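Local coordinates for pullulanase C protein (Klebsiella pneumoniae subsp. pneumoniae NTUH-K2044, PDB 5HJ1), which probably acts as the inner-membrane GspC component of the type II secretion system that exports pullulanase, with a PDZ domain that can hold a fatty acid, at residues L17-I22 with A42-Q47. Numbering follows the deposited sequence. Where two conformers were deposited one is given.
With VCA (vaccenic acid), chain B.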
# COMPACT_ATOMS: atom_id res chain seq x y z
N LEU A 17 -1.49 9.24 4.23
CA LEU A 17 -2.94 9.22 4.06
C LEU A 17 -3.48 10.48 3.36
O LEU A 17 -4.65 10.50 3.03
CB LEU A 17 -3.63 8.87 5.38
CG LEU A 17 -3.31 7.42 5.86
CD1 LEU A 17 -3.88 7.31 7.27
CD2 LEU A 17 -3.81 6.35 4.93
N THR A 18 -2.64 11.48 3.18
CA THR A 18 -3.04 12.61 2.34
C THR A 18 -3.03 12.18 0.87
O THR A 18 -3.81 12.72 0.06
CB THR A 18 -2.09 13.78 2.50
OG1 THR A 18 -2.12 14.23 3.88
CG2 THR A 18 -2.50 14.97 1.65
N TYR A 19 -2.19 11.20 0.52
CA TYR A 19 -2.07 10.74 -0.86
C TYR A 19 -2.89 9.53 -1.17
O TYR A 19 -3.14 9.25 -2.36
CB TYR A 19 -0.57 10.42 -1.22
CG TYR A 19 0.38 11.56 -1.14
CD1 TYR A 19 0.54 12.40 -2.25
CD2 TYR A 19 1.03 11.83 0.03
CE1 TYR A 19 1.48 13.42 -2.23
CE2 TYR A 19 1.89 12.92 0.11
CZ TYR A 19 2.07 13.69 -1.04
OH TYR A 19 2.96 14.78 -1.07
N LEU A 20 -3.30 8.79 -0.14
CA LEU A 20 -3.96 7.50 -0.33
C LEU A 20 -5.13 7.31 0.56
O LEU A 20 -5.04 7.65 1.76
CB LEU A 20 -3.00 6.32 -0.01
CG LEU A 20 -1.85 6.15 -0.90
CD1 LEU A 20 -0.95 5.03 -0.35
CD2 LEU A 20 -2.32 5.75 -2.27
N SER A 21 -6.22 6.83 0.02
CA SER A 21 -7.40 6.31 0.75
C SER A 21 -7.26 4.79 0.68
O SER A 21 -7.14 4.22 -0.42
CB SER A 21 -8.63 6.78 0.05
OG SER A 21 -9.78 6.46 0.81
N ILE A 22 -7.28 4.11 1.82
CA ILE A 22 -6.94 2.67 1.91
C ILE A 22 -7.98 1.89 2.64
O ILE A 22 -8.48 2.32 3.68
CB ILE A 22 -5.58 2.52 2.63
CG1 ILE A 22 -4.51 3.29 1.92
CG2 ILE A 22 -5.14 1.03 2.74
CD1 ILE A 22 -3.15 3.35 2.62
N ALA A 42 -4.16 13.70 -5.15
CA ALA A 42 -4.19 12.59 -6.11
C ALA A 42 -2.97 12.45 -6.99
O ALA A 42 -2.99 11.72 -7.99
CB ALA A 42 -5.49 12.65 -6.93
N SER A 43 -1.88 13.06 -6.56
CA SER A 43 -0.64 13.09 -7.34
C SER A 43 -0.05 11.77 -7.75
O SER A 43 0.44 11.71 -8.90
CB SER A 43 0.42 13.75 -6.52
OG SER A 43 0.20 15.20 -6.50
N LEU A 44 -0.18 10.73 -6.94
CA LEU A 44 0.46 9.44 -7.21
C LEU A 44 -0.29 8.66 -8.25
O LEU A 44 0.18 7.59 -8.67
CB LEU A 44 0.52 8.62 -5.96
CG LEU A 44 1.26 9.18 -4.74
CD1 LEU A 44 1.11 8.23 -3.54
CD2 LEU A 44 2.66 9.56 -5.11
N PHE A 45 -1.47 9.11 -8.67
CA PHE A 45 -2.35 8.38 -9.59
C PHE A 45 -2.13 8.91 -10.99
O PHE A 45 -2.53 10.04 -11.32
CB PHE A 45 -3.79 8.45 -9.09
CG PHE A 45 -4.03 7.62 -7.88
CD1 PHE A 45 -3.62 8.06 -6.60
CD2 PHE A 45 -4.59 6.36 -7.95
CE1 PHE A 45 -3.71 7.23 -5.48
CE2 PHE A 45 -4.71 5.55 -6.82
CZ PHE A 45 -4.30 5.97 -5.60
N ARG A 46 -1.45 8.12 -11.83
CA ARG A 46 -0.98 8.52 -13.13
C ARG A 46 -0.53 7.26 -13.85
O ARG A 46 -0.44 6.19 -13.26
CB ARG A 46 0.16 9.51 -12.97
CG ARG A 46 1.34 8.84 -12.20
CD ARG A 46 2.38 9.75 -11.83
NE ARG A 46 3.06 10.20 -13.00
CZ ARG A 46 3.94 11.22 -12.96
NH1 ARG A 46 4.23 11.82 -11.83
NH2 ARG A 46 4.50 11.65 -14.06
N GLN A 47 -0.29 7.41 -15.16
CA GLN A 47 0.03 6.22 -16.00
C GLN A 47 1.12 5.25 -15.54
O GLN A 47 0.92 4.01 -15.48
CB GLN A 47 0.22 6.64 -17.43
CG GLN A 47 0.25 5.46 -18.38
CD GLN A 47 0.47 5.91 -19.80
OE1 GLN A 47 1.47 6.56 -20.13
NE2 GLN A 47 -0.44 5.51 -20.66
O2 VCA B . 5.12 14.78 -2.05
C1 VCA B . 6.36 14.76 -2.09
O1 VCA B . 7.04 15.72 -2.54
C2 VCA B . 7.07 13.51 -1.60
C3 VCA B . 7.59 13.71 -0.18
C4 VCA B . 6.93 12.75 0.80
C5 VCA B . 6.42 11.50 0.11
C6 VCA B . 5.12 11.79 -0.64
C7 VCA B . 4.46 10.52 -1.16
C8 VCA B . 4.54 9.35 -0.18
C9 VCA B . 3.84 8.15 -0.80
C10 VCA B . 3.95 6.83 -0.03
C11 VCA B . 3.37 5.79 -0.92
C12 VCA B . 2.99 4.58 -0.54
C13 VCA B . 2.96 4.04 0.87
C14 VCA B . 2.04 2.85 0.70
C15 VCA B . 1.79 1.94 1.89
C16 VCA B . 0.53 1.19 1.50
C17 VCA B . 0.34 -0.12 2.20
C18 VCA B . -0.99 -0.68 1.73
O HOH W 1 -1.99 10.46 -4.63
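Apolar packing joins Y19 and L20 to L44 and F45, in all of which CG stands anti to the carbonyl carbon. L44 (chi1 -59°) reaches across to Y19, its CD1 lying 3.6 Å from Y19 CB, and the two side chains cross at roughly a right angle. The same methyl also approaches the fatty acid, 3.9 Å from VCA C9, so one branched leucine tip serves both protein and ligand. The fork of L20 likewise divides its methyls: CD2 meets the flat apolar edge that F45 offers, 3.8 Å from F45 CE1, while CD1 lies against the acyl chain, at VCA C14. Small S43 sets its CB at the edge of the Y19 ring, while its OG bonds to D41.

No direct hydrogen bond links the segments; a water does so instead. It donates to Y19 O at 2.8 Å and accepts from L44 N at 2.9 Å, tying the carbonyl before strand 20-27 to the type I turn A42-F45. That turn is closed by F45 N bonding to A42 O.

Tyrosine suits its place by offering a flat face and a polar tip. VCA C7 sits 3.7 Å above the plane of the Y19 ring, offset toward its rim, and Y19 OH comes to 2.4 Å from VCA O2, a very short polar contact at the ligand's carboxyl end.

The contact thus forms part of the vaccenic acid pocket of this PDZ domain, which L9 of helix 5-9 and L85 of strand 82-89 also line. It sets the loop after strand 30-38 against the junction of helix 16-19 with strand 20-27, where backbone bonds join T18 to D41 and Y19 to G39, and L50 touches both L20 and F45.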